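Iron(III) ABC transporter, periplasmic iron-compound-binding protein (Vibrio cholerae, PDB 5GGY) probably binds ferric siderophores such as ferric Desferal in the periplasm and hands them to an ABC transporter for iron uptake. Local coordinates at residues Leu22-Leu27 / Val47-Gln52; Val30-Ile35 / Leu264-Glu269; Ser44-Val47 / Gln52-Val55. All coordinates share one frame; numbering follows the deposited sequence.

Overall arrangement
The three contacts lie close together where the first lobe faces the second. Interactions 1 and 3 share helix 43-49, and their centres are about 5 Å apart; helix 24-32 serves both interactions 1 and 2. Interaction 2 lies about 10 Å and 12 Å from the other two and ties that helix of the first lobe to helix 262-276 of the second. Chemistry follows position. Interaction 1 is the buried one and wholly apolar, two indoles and a valine methyl. Interaction 3, partly buried, combines a hydrogen bond to a backbone carbonyl with a CH-pi contact. Interaction 2, also partly buried, rests on a single carboxylate-phenol bond. Gln52, common to interactions 1 and 3, also packs on Tyr266 of interaction 2.

Interaction 1 of 3, residues Leu22-Leu27 / Val47-Gln52; sequences LNWDLL and VQWVVQ
Trp24, at the first turn of helix 24-32, meets Trp49 and Val50 at the end of helix 43-49, inside the first lobe of the two-lobed periplasmic binding protein fold. Along the first segment, Asn23 comes before this indole, at the N-cap position that joins strand 19-21 to the helix. Its side chain makes no capping bond and instead turns its ND2 toward Asp25 OD1 in a weak bond, while its OD1 is held by Gln87. Trp24 then supplies the whole of this segment's share of the interface. With chi2 at -7°, CD1 lies on the CA side of the indole and the six-membered ring is swung outward to the second segment. Its CE3 lies 3.5 Å from Val50 CG2, and the neighbouring CZ3 is 3.7 Å from Trp49 CB; both approaches are oblique to the Trp24 ring. The two indoles do not form a true stack, because their planes, 27° apart, are slid so far that the six-membered ring of Trp24 and the five-membered ring of Trp49 have centroids 6.0 Å apart. The rest of the indole is fixed from outside: NE1 bonds to Pro41 O, Arg65 makes a cation-pi contact and Trp256 meets it edge-to-face. Asp25 follows on another side of the helix, where OD1 accepts the amide of Leu26 from above the carboxylate plane. Leu27 closes the first helical turn, its N bonded to Asn23 O at 2.9 Å.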
ATOM      1  N   LEU A  22      11.794  22.329  -0.628  1.00 13.70           N
ATOM      2  CA  LEU A  22      13.228  22.476  -0.392  1.00 29.89           C
ATOM      3  C   LEU A  22      14.028  21.194  -0.598  1.00 30.98           C
ATOM      4  O   LEU A  22      15.245  21.191  -0.436  1.00 28.79           O
ATOM      5  CB  LEU A  22      13.479  22.997   1.022  1.00 29.57           C
ATOM      6  CG  LEU A  22      12.855  24.354   1.341  1.00 23.84           C
ATOM      7  CD1 LEU A  22      13.353  24.844   2.682  1.00 17.73           C
ATOM      8  CD2 LEU A  22      13.161  25.364   0.247  1.00 14.85           C
ATOM      9  N   ASN A  23      13.352  20.107  -0.950  1.00 15.63           N
ATOM     10  CA  ASN A  23      14.047  18.852  -1.205  1.00 19.67           C
ATOM     11  C   ASN A  23      13.433  18.095  -2.377  1.00 23.46           C
ATOM     12  O   ASN A  23      12.272  18.310  -2.727  1.00 18.30           O
ATOM     13  CB  ASN A  23      14.049  17.980   0.049  1.00 20.71           C
ATOM     14  CG  ASN A  23      15.433  17.473   0.398  1.00 28.54           C
ATOM     15  OD1 ASN A  23      16.437  18.118   0.097  1.00 25.98           O
ATOM     16  ND2 ASN A  23      15.494  16.311   1.037  1.00 33.28           N
ATOM     17  N   TRP A  24      14.220  17.211  -2.981  1.00 26.75           N
ATOM     18  CA  TRP A  24      13.795  16.498  -4.181  1.00 25.20           C
ATOM     19  C   TRP A  24      12.714  15.457  -3.909  1.00 26.38           C
ATOM     20  O   TRP A  24      11.840  15.238  -4.749  1.00 17.97           O
ATOM     21  CB  TRP A  24      14.998  15.834  -4.849  1.00 20.56           C
ATOM     22  CG  TRP A  24      15.846  16.801  -5.609  1.00 19.91           C
ATOM     23  CD1 TRP A  24      15.567  18.116  -5.856  1.00 16.82           C
ATOM     24  CD2 TRP A  24      17.113  16.538  -6.225  1.00 19.85           C
ATOM     25  NE1 TRP A  24      16.580  18.686  -6.588  1.00 17.61           N
ATOM     26  CE2 TRP A  24      17.542  17.738  -6.827  1.00 26.17           C
ATOM     27  CE3 TRP A  24      17.927  15.406  -6.326  1.00 21.00           C
ATOM     28  CZ2 TRP A  24      18.746  17.838  -7.521  1.00 29.17           C
ATOM     29  CZ3 TRP A  24      19.120  15.507  -7.015  1.00 26.69           C
ATOM     30  CH2 TRP A  24      19.520  16.714  -7.603  1.00 24.69           C
ATOM     31  N   ASP A  25      12.774  14.814  -2.746  1.00 14.23           N
ATOM     32  CA  ASP A  25      11.772  13.816  -2.390  1.00 18.50           C
ATOM     33  C   ASP A  25      10.414  14.489  -2.226  1.00 23.42           C
ATOM     34  O   ASP A  25       9.407  14.010  -2.741  1.00 19.87           O
ATOM     35  CB  ASP A  25      12.174  13.064  -1.116  1.00 18.95           C
ATOM     36  CG  ASP A  25      12.351  13.979   0.080  1.00 25.63           C
ATOM     37  OD1 ASP A  25      12.576  15.190  -0.122  1.00 25.26           O
ATOM     38  OD2 ASP A  25      12.266  13.485   1.225  1.00 18.02           O
ATOM     39  N   LEU A  26      10.407  15.618  -1.523  1.00 30.46           N
ATOM     40  CA  LEU A  26       9.200  16.413  -1.333  1.00 25.56           C
ATOM     41  C   LEU A  26       8.724  17.017  -2.646  1.00 20.54           C
ATOM     42  O   LEU A  26       7.522  17.156  -2.873  1.00 22.57           O
ATOM     43  CB  LEU A  26       9.446  17.525  -0.314  1.00 24.07           C
ATOM     44  CG  LEU A  26       9.688  17.076   1.126  1.00 30.67           C
ATOM     45  CD1 LEU A  26       9.943  18.272   2.034  1.00 18.75           C
ATOM     46  CD2 LEU A  26       8.511  16.246   1.631  1.00 27.69           C
ATOM     47  N   LEU A  27       9.673  17.387  -3.500  1.00 18.04           N
ATOM     48  CA  LEU A  27       9.349  17.908  -4.821  1.00 19.10           C
ATOM     49  C   LEU A  27       8.596  16.858  -5.622  1.00 20.14           C
ATOM     50  O   LEU A  27       7.628  17.170  -6.310  1.00 18.55           O
ATOM     51  CB  LEU A  27      10.614  18.336  -5.565  1.00 13.89           C
ATOM     52  CG  LEU A  27      10.418  18.850  -6.994  1.00 14.57           C
ATOM     53  CD1 LEU A  27       9.376  19.960  -7.050  1.00 14.86           C
ATOM     54  CD2 LEU A  27      11.738  19.332  -7.576  1.00 15.05           C
ATOM     55  N   VAL A  47      16.865  17.060 -13.215  1.00 23.37           N
ATOM     56  CA  VAL A  47      16.659  16.434 -14.518  1.00 26.93           C
ATOM     57  C   VAL A  47      17.558  15.213 -14.708  1.00 35.39           C
ATOM     58  O   VAL A  47      17.136  14.199 -15.265  1.00 36.46           O
ATOM     59  CB  VAL A  47      16.913  17.445 -15.660  1.00 25.30           C
ATOM     60  CG1 VAL A  47      16.863  16.762 -17.018  1.00 26.43           C
ATOM     61  CG2 VAL A  47      15.903  18.585 -15.583  1.00 25.17           C
ATOM     62  N   GLN A  48      18.790  15.304 -14.220  1.00 26.13           N
ATOM     63  CA  GLN A  48      19.767  14.238 -14.413  1.00 25.29           C
ATOM     64  C   GLN A  48      19.654  13.136 -13.361  1.00 27.16           C
ATOM     65  O   GLN A  48      19.857  11.961 -13.665  1.00 26.59           O
ATOM     66  CB  GLN A  48      21.183  14.817 -14.403  1.00 23.54           C
ATOM     67  CG  GLN A  48      21.390  15.952 -15.389  1.00 27.73           C
ATOM     68  CD  GLN A  48      21.169  15.527 -16.827  1.00 35.46           C
ATOM     69  OE1 GLN A  48      21.512  14.411 -17.220  1.00 41.92           O
ATOM     70  NE2 GLN A  48      20.589  16.419 -17.622  1.00 33.56           N
ATOM     71  N   TRP A  49      19.327  13.514 -12.130  1.00 23.90           N
ATOM     72  CA  TRP A  49      19.361  12.573 -11.014  1.00 27.40           C
ATOM     73  C   TRP A  49      17.997  11.970 -10.667  1.00 26.63           C
ATOM     74  O   TRP A  49      17.927  10.836 -10.187  1.00 20.19           O
ATOM     75  CB  TRP A  49      19.958  13.255  -9.778  1.00 24.90           C
ATOM     76  CG  TRP A  49      21.421  13.565  -9.915  1.00 33.70           C
ATOM     77  CD1 TRP A  49      21.979  14.731 -10.358  1.00 38.18           C
ATOM     78  CD2 TRP A  49      22.513  12.688  -9.613  1.00 34.75           C
ATOM     79  NE1 TRP A  49      23.351  14.634 -10.346  1.00 37.26           N
ATOM     80  CE2 TRP A  49      23.703  13.389  -9.894  1.00 33.94           C
ATOM     81  CE3 TRP A  49      22.600  11.378  -9.130  1.00 33.31           C
ATOM     82  CZ2 TRP A  49      24.964  12.824  -9.709  1.00 35.65           C
ATOM     83  CZ3 TRP A  49      23.851  10.820  -8.946  1.00 33.02           C
ATOM     84  CH2 TRP A  49      25.017  11.542  -9.235  1.00 40.34           C
ATOM     85  N   VAL A  50      16.922  12.715 -10.908  1.00 18.04           N
ATOM     86  CA  VAL A  50      15.581  12.252 -10.547  1.00 28.78           C
ATOM     87  C   VAL A  50      14.716  11.952 -11.770  1.00 34.59           C
ATOM     88  O   VAL A  50      13.955  10.982 -11.782  1.00 38.73           O
ATOM     89  CB  VAL A  50      14.848  13.282  -9.673  1.00 24.38           C
ATOM     90  CG1 VAL A  50      13.520  12.716  -9.186  1.00 15.99           C
ATOM     91  CG2 VAL A  50      15.715  13.683  -8.495  1.00 16.85           C
ATOM     92  N   VAL A  51      14.833  12.807 -12.783  1.00 32.26           N
ATOM     93  CA  VAL A  51      14.133  12.655 -14.060  1.00 22.72           C
ATOM     94  C   VAL A  51      12.609  12.724 -13.927  1.00 23.09           C
ATOM     95  O   VAL A  51      11.976  13.633 -14.467  1.00 22.34           O
ATOM     96  CB  VAL A  51      14.515  11.330 -14.753  1.00 23.40           C
ATOM     97  CG1 VAL A  51      13.886  11.259 -16.130  1.00 20.23           C
ATOM     98  CG2 VAL A  51      16.027  11.196 -14.852  1.00 19.78           C
ATOM     99  N   GLN A  52      12.023  11.762 -13.220  1.00 28.61           N
ATOM    100  CA  GLN A  52      10.572  11.709 -13.054  1.00 30.76           C
ATOM    101  C   GLN A  52      10.167  11.826 -11.583  1.00 24.21           C
ATOM    102  O   GLN A  52      10.830  11.269 -10.705  1.00 22.61           O
ATOM    103  CB  GLN A  52      10.004  10.418 -13.661  1.00 20.41           C
ATOM    104  CG  GLN A  52      10.514   9.125 -13.035  1.00 28.40           C
ATOM    105  CD  GLN A  52      11.897   8.728 -13.523  1.00 34.23           C
ATOM    106  OE1 GLN A  52      12.163   8.714 -14.723  1.00 40.44           O
ATOM    107  NE2 GLN A  52      12.786   8.410 -12.587  1.00 24.32           N
TER

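Interaction 2 of 3, residues Val30-Ile35 / Leu264-Glu269; sequences VLELGI and LRYSAE
Glu32 and Tyr266 carry this contact alone, a side-chain bridge between the two lobes of the periplasmic binding protein fold. Glu32 comes from the last turn of helix 24-32 in the first lobe, and Tyr266 from helix 262-276, which packs on helix 181-188 of the second lobe and on the long helix 130-154. The backbones stay well apart, 11.8 Å between Glu32 CA and Arg265 CA, so the gap is spanned by side chains that approach from opposite directions. The Glu32 chain is bent at chi2 (-74°) and its carboxylate meets the hydroxyl end of the phenol. Tyr266 OH donates to Glu32 OE1 at a modelled 2.4 Å, a separation so short that the exact length is doubtful, although the pairing itself is plain. OE1 sits at the edge of the Tyr266 ring, near its plane, and is 3.3 Å from Tyr266 CZ. The carboxylate is not coplanar with the ring; the two planes are turned 44° apart. The second carboxylate oxygen, OE2, is engaged by Lys136 of helix 130-154 in a salt bridge, which probably favours the charged form of this buried acid. Both oxygens thus have partners, and these fix the rotation of the carboxylate. Gln52 packs against Tyr266, while Pro53 and Phe120 pack against Glu32. The chain leaves the helix through a Schellman motif at Gly34, whose positive phi turns it away. Its two bonds back into the last turn run from Gly34 N to Leu31 O, at 3.0 Å, and from Ile35 N to Val30 O, at 2.7 Å.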
ATOM      1  N   VAL A  30       4.782  16.349  -4.058  1.00 21.98           N
ATOM      2  CA  VAL A  30       3.770  17.345  -4.406  1.00 24.32           C
ATOM      3  C   VAL A  30       3.404  17.289  -5.887  1.00 21.87           C
ATOM      4  O   VAL A  30       2.255  17.529  -6.254  1.00 24.86           O
ATOM      5  CB  VAL A  30       4.225  18.782  -4.049  1.00 13.50           C
ATOM      6  CG1 VAL A  30       4.238  18.978  -2.544  1.00 13.14           C
ATOM      7  CG2 VAL A  30       5.588  19.091  -4.649  1.00 17.00           C
ATOM      8  N   LEU A  31       4.375  16.966  -6.736  1.00 21.39           N
ATOM      9  CA  LEU A  31       4.122  16.869  -8.170  1.00 20.35           C
ATOM     10  C   LEU A  31       3.195  15.703  -8.486  1.00 24.13           C
ATOM     11  O   LEU A  31       2.284  15.832  -9.306  1.00 21.18           O
ATOM     12  CB  LEU A  31       5.432  16.722  -8.947  1.00 23.99           C
ATOM     13  CG  LEU A  31       6.304  17.971  -9.087  1.00 31.34           C
ATOM     14  CD1 LEU A  31       7.544  17.664  -9.913  1.00 18.65           C
ATOM     15  CD2 LEU A  31       5.514  19.115  -9.701  1.00 37.50           C
ATOM     16  N   GLU A  32       3.433  14.568  -7.832  1.00 17.11           N
ATOM     17  CA  GLU A  32       2.615  13.378  -8.037  1.00 23.83           C
ATOM     18  C   GLU A  32       1.187  13.593  -7.550  1.00 18.10           C
ATOM     19  O   GLU A  32       0.256  12.943  -8.024  1.00 27.64           O
ATOM     20  CB  GLU A  32       3.235  12.173  -7.328  1.00 17.05           C
ATOM     21  CG  GLU A  32       4.589  11.754  -7.878  1.00 20.64           C
ATOM     22  CD  GLU A  32       4.494  11.047  -9.218  1.00 17.50           C
ATOM     23  OE1 GLU A  32       5.556  10.771  -9.814  1.00 26.86           O
ATOM     24  OE2 GLU A  32       3.365  10.759  -9.673  1.00 19.57           O
ATOM     25  N   LEU A  33       1.022  14.509  -6.602  1.00 25.57           N
ATOM     26  CA  LEU A  33      -0.296  14.841  -6.071  1.00 25.27           C
ATOM     27  C   LEU A  33      -1.013  15.852  -6.955  1.00 24.57           C
ATOM     28  O   LEU A  33      -2.177  16.171  -6.728  1.00 30.06           O
ATOM     29  CB  LEU A  33      -0.179  15.388  -4.646  1.00 23.59           C
ATOM     30  CG  LEU A  33       0.194  14.381  -3.556  1.00 27.44           C
ATOM     31  CD1 LEU A  33       0.340  15.077  -2.212  1.00 21.92           C
ATOM     32  CD2 LEU A  33      -0.847  13.277  -3.484  1.00 29.42           C
ATOM     33  N   GLY A  34      -0.314  16.348  -7.969  1.00 29.03           N
ATOM     34  CA  GLY A  34      -0.873  17.347  -8.858  1.00 31.41           C
ATOM     35  C   GLY A  34      -0.771  18.741  -8.271  1.00 32.79           C
ATOM     36  O   GLY A  34      -1.583  19.612  -8.570  1.00 42.51           O
ATOM     37  N   ILE A  35       0.233  18.945  -7.426  1.00 29.26           N
ATOM     38  CA  ILE A  35       0.486  20.244  -6.815  1.00 27.72           C
ATOM     39  C   ILE A  35       1.759  20.849  -7.390  1.00 28.31           C
ATOM     40  O   ILE A  35       2.852  20.359  -7.123  1.00 38.51           O
ATOM     41  CB  ILE A  35       0.627  20.139  -5.278  1.00 26.91           C
ATOM     42  CG1 ILE A  35      -0.635  19.536  -4.653  1.00 20.41           C
ATOM     43  CG2 ILE A  35       0.926  21.501  -4.674  1.00 18.02           C
ATOM     44  CD1 ILE A  35      -1.794  20.507  -4.533  1.00 23.67           C
ATOM     45  N   LEU A 264       9.324   4.660  -5.560  1.00 21.55           N
ATOM     46  CA  LEU A 264       9.306   3.222  -5.325  1.00 31.48           C
ATOM     47  C   LEU A 264       8.809   2.493  -6.570  1.00 24.61           C
ATOM     48  O   LEU A 264       9.332   1.439  -6.936  1.00 31.33           O
ATOM     49  CB  LEU A 264       8.422   2.884  -4.121  1.00 35.34           C
ATOM     50  CG  LEU A 264       8.741   3.628  -2.822  1.00 27.94           C
ATOM     51  CD1 LEU A 264       7.693   3.327  -1.761  1.00 17.66           C
ATOM     52  CD2 LEU A 264      10.133   3.271  -2.324  1.00 16.34           C
ATOM     53  N   ARG A 265       7.797   3.069  -7.215  1.00 25.97           N
ATOM     54  CA  ARG A 265       7.249   2.510  -8.445  1.00 27.77           C
ATOM     55  C   ARG A 265       8.250   2.615  -9.589  1.00 31.51           C
ATOM     56  O   ARG A 265       8.433   1.667 -10.352  1.00 37.99           O
ATOM     57  CB  ARG A 265       5.949   3.219  -8.832  1.00 22.82           C
ATOM     58  CG  ARG A 265       5.318   2.699 -10.119  1.00 31.05           C
ATOM     59  CD  ARG A 265       4.372   3.718 -10.746  1.00 33.18           C
ATOM     60  NE  ARG A 265       3.950   3.314 -12.086  1.00 35.82           N
ATOM     61  CZ  ARG A 265       2.758   2.803 -12.379  1.00 36.57           C
ATOM     62  NH1 ARG A 265       1.849   2.638 -11.429  1.00 38.79           N
ATOM     63  NH2 ARG A 265       2.472   2.462 -13.627  1.00 40.19           N
ATOM     64  N   TYR A 266       8.884   3.778  -9.707  1.00 30.08           N
ATOM     65  CA  TYR A 266       9.869   4.020 -10.756  1.00 26.08           C
ATOM     66  C   TYR A 266      11.082   3.117 -10.588  1.00 30.38           C
ATOM     67  O   TYR A 266      11.586   2.549 -11.559  1.00 25.97           O
ATOM     68  CB  TYR A 266      10.307   5.486 -10.750  1.00 28.46           C
ATOM     69  CG  TYR A 266       9.172   6.466 -10.948  1.00 30.26           C
ATOM     70  CD1 TYR A 266       9.129   7.661 -10.241  1.00 31.81           C
ATOM     71  CD2 TYR A 266       8.147   6.200 -11.846  1.00 25.80           C
ATOM     72  CE1 TYR A 266       8.098   8.560 -10.419  1.00 27.87           C
ATOM     73  CE2 TYR A 266       7.109   7.097 -12.032  1.00 20.56           C
ATOM     74  CZ  TYR A 266       7.092   8.274 -11.315  1.00 21.61           C
ATOM     75  OH  TYR A 266       6.062   9.167 -11.498  1.00 32.88           O
ATOM     76  N   SER A 267      11.548   2.988  -9.349  1.00 30.89           N
ATOM     77  CA  SER A 267      12.670   2.111  -9.044  1.00 18.87           C
ATOM     78  C   SER A 267      12.350   0.672  -9.434  1.00 14.99           C
ATOM     79  O   SER A 267      13.166  -0.012 -10.051  1.00 30.35           O
ATOM     80  CB  SER A 267      13.027   2.179  -7.556  1.00 21.30           C
ATOM     81  OG  SER A 267      13.421   3.483  -7.167  1.00 28.43           O
ATOM     82  N   ALA A 268      11.150   0.228  -9.074  1.00 15.39           N
ATOM     83  CA  ALA A 268      10.708  -1.133  -9.355  1.00 24.23           C
ATOM     84  C   ALA A 268      10.710  -1.440 -10.847  1.00 20.17           C
ATOM     85  O   ALA A 268      11.118  -2.524 -11.259  1.00 29.21           O
ATOM     86  CB  ALA A 268       9.325  -1.365  -8.775  1.00 16.58           C
ATOM     87  N   GLU A 269      10.254  -0.481 -11.649  1.00 21.45           N
ATOM     88  CA  GLU A 269      10.187  -0.649 -13.096  1.00 26.91           C
ATOM     89  C   GLU A 269      11.573  -0.612 -13.735  1.00 28.55           C
ATOM     90  O   GLU A 269      11.870  -1.394 -14.639  1.00 31.57           O
ATOM     91  CB  GLU A 269       9.291   0.428 -13.716  1.00 33.44           C
ATOM     92  CG  GLU A 269       7.831   0.336 -13.289  1.00 51.46           C
ATOM     93  CD  GLU A 269       6.952   1.363 -13.976  1.00 55.93           C
ATOM     94  OE1 GLU A 269       7.436   2.486 -14.227  1.00 58.12           O
ATOM     95  OE2 GLU A 269       5.779   1.046 -14.268  1.00 54.22           O
TER

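Interaction 3 of 3, residues Ser44-Val47 / Gln52-Val55; sequences SSYV and QPEV
Chi1 of Tyr46 is 179°, which sets CG anti to the backbone N and sends the phenol from helix 43-49 across to Pro53 and Val55 in the loop that follows. On the loop side, Val55 has CG1 anti to its own N (chi1 174°), and this turns the other branch, CG2, onto the tyrosine. The hydroxyl then donates to a backbone carbonyl: Tyr46 OH lies 2.7 Å from Pro53 O. The donor sits in the carbonyl plane, on a lone pair, with a C=O to donor angle of 141°, while Pro53 O itself lies in the plane of the phenol at its edge. The peptide bond before Pro53 is cis, and the proline ring crosses the tyrosine at about a right angle, with Pro53 CD 3.3 Å from Tyr46 OH. Val55 CG2 sits over one face of the phenol, offset toward the CD2-CE2 side, in a CH-pi contact; it is 3.8 Å from the ring centroid and 3.5 Å from Tyr46 CE2. The hydroxyl is therefore fixed by a bond in the ring plane and the ring by a methyl above it, while Trp24 meets the same ring edge-to-face. Helix 43-49 links the paired parallel strands 39-40 and 60-61, so the tyrosine clasps the return loop of a beta-alpha-beta crossover in the first lobe of the periplasmic binding protein fold.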
ATOM      1  N   SER A  44      17.916  21.851 -12.561  1.00 25.17           N
ATOM      2  CA  SER A  44      18.679  21.331 -13.691  1.00 25.05           C
ATOM      3  C   SER A  44      19.396  20.043 -13.303  1.00 24.83           C
ATOM      4  O   SER A  44      19.642  19.184 -14.144  1.00 30.53           O
ATOM      5  CB  SER A  44      19.682  22.369 -14.195  1.00 25.03           C
ATOM      6  OG  SER A  44      20.614  22.708 -13.183  1.00 37.27           O
ATOM      7  N   SER A  45      19.724  19.917 -12.021  1.00 33.13           N
ATOM      8  CA  SER A  45      20.345  18.705 -11.492  1.00 32.09           C
ATOM      9  C   SER A  45      19.297  17.634 -11.244  1.00 29.16           C
ATOM     10  O   SER A  45      19.578  16.440 -11.311  1.00 28.96           O
ATOM     11  CB  SER A  45      21.104  19.009 -10.200  1.00 43.89           C
ATOM     12  OG  SER A  45      22.485  18.771 -10.371  1.00 54.95           O
ATOM     13  N   TYR A  46      18.081  18.083 -10.959  1.00 29.96           N
ATOM     14  CA  TYR A  46      16.932  17.202 -10.798  1.00 27.76           C
ATOM     15  C   TYR A  46      16.691  16.402 -12.073  1.00 19.04           C
ATOM     16  O   TYR A  46      16.353  15.219 -12.020  1.00 27.13           O
ATOM     17  CB  TYR A  46      15.687  18.022 -10.434  1.00 17.86           C
ATOM     18  CG  TYR A  46      14.410  17.219 -10.261  1.00 25.59           C
ATOM     19  CD1 TYR A  46      13.966  16.847  -8.997  1.00 24.74           C
ATOM     20  CD2 TYR A  46      13.638  16.854 -11.359  1.00 19.26           C
ATOM     21  CE1 TYR A  46      12.796  16.127  -8.834  1.00 15.82           C
ATOM     22  CE2 TYR A  46      12.470  16.127 -11.202  1.00 18.95           C
ATOM     23  CZ  TYR A  46      12.053  15.771  -9.940  1.00 16.29           C
ATOM     24  OH  TYR A  46      10.892  15.052  -9.785  1.00 19.97           O
ATOM     25  N   VAL A  47      16.865  17.060 -13.215  1.00 23.37           N
ATOM     26  CA  VAL A  47      16.659  16.434 -14.518  1.00 26.93           C
ATOM     27  C   VAL A  47      17.558  15.213 -14.708  1.00 35.39           C
ATOM     28  O   VAL A  47      17.136  14.199 -15.265  1.00 36.46           O
ATOM     29  CB  VAL A  47      16.913  17.445 -15.660  1.00 25.30           C
ATOM     30  CG1 VAL A  47      16.863  16.762 -17.018  1.00 26.43           C
ATOM     31  CG2 VAL A  47      15.903  18.585 -15.583  1.00 25.17           C
ATOM     32  N   GLN A  52      12.023  11.762 -13.220  1.00 28.61           N
ATOM     33  CA  GLN A  52      10.572  11.709 -13.054  1.00 30.76           C
ATOM     34  C   GLN A  52      10.167  11.826 -11.583  1.00 24.21           C
ATOM     35  O   GLN A  52      10.830  11.269 -10.705  1.00 22.61           O
ATOM     36  CB  GLN A  52      10.004  10.418 -13.661  1.00 20.41           C
ATOM     37  CG  GLN A  52      10.514   9.125 -13.035  1.00 28.40           C
ATOM     38  CD  GLN A  52      11.897   8.728 -13.523  1.00 34.23           C
ATOM     39  OE1 GLN A  52      12.163   8.714 -14.723  1.00 40.44           O
ATOM     40  NE2 GLN A  52      12.786   8.410 -12.587  1.00 24.32           N
ATOM     41  N   PRO A  53       9.073  12.556 -11.306  1.00 16.59           N
ATOM     42  CA  PRO A  53       8.208  13.246 -12.273  1.00 17.33           C
ATOM     43  C   PRO A  53       8.833  14.525 -12.829  1.00 30.25           C
ATOM     44  O   PRO A  53       9.665  15.143 -12.163  1.00 38.67           O
ATOM     45  CB  PRO A  53       6.960  13.568 -11.449  1.00 16.99           C
ATOM     46  CG  PRO A  53       7.473  13.727 -10.073  1.00 16.05           C
ATOM     47  CD  PRO A  53       8.583  12.720  -9.927  1.00 18.81           C
ATOM     48  N   GLU A  54       8.436  14.904 -14.040  1.00 24.77           N
ATOM     49  CA  GLU A  54       8.985  16.092 -14.682  1.00 25.36           C
ATOM     50  C   GLU A  54       8.542  17.365 -13.973  1.00 26.84           C
ATOM     51  O   GLU A  54       7.359  17.555 -13.696  1.00 26.94           O
ATOM     52  CB  GLU A  54       8.571  16.153 -16.153  1.00 21.97           C
ATOM     53  CG  GLU A  54       9.106  17.380 -16.877  1.00 46.34           C
ATOM     54  CD  GLU A  54       8.462  17.601 -18.231  1.00 48.89           C
ATOM     55  OE1 GLU A  54       8.713  18.663 -18.840  1.00 51.91           O
ATOM     56  OE2 GLU A  54       7.704  16.717 -18.687  1.00 49.32           O
ATOM     57  N   VAL A  55       9.503  18.233 -13.677  1.00 34.42           N
ATOM     58  CA  VAL A  55       9.201  19.524 -13.078  1.00 31.90           C
ATOM     59  C   VAL A  55       8.699  20.493 -14.142  1.00 31.09           C
ATOM     60  O   VAL A  55       9.371  20.710 -15.150  1.00 38.14           O
ATOM     61  CB  VAL A  55      10.437  20.121 -12.379  1.00 33.12           C
ATOM     62  CG1 VAL A  55      10.145  21.527 -11.888  1.00 28.08           C
ATOM     63  CG2 VAL A  55      10.878  19.227 -11.227  1.00 29.77           C
TER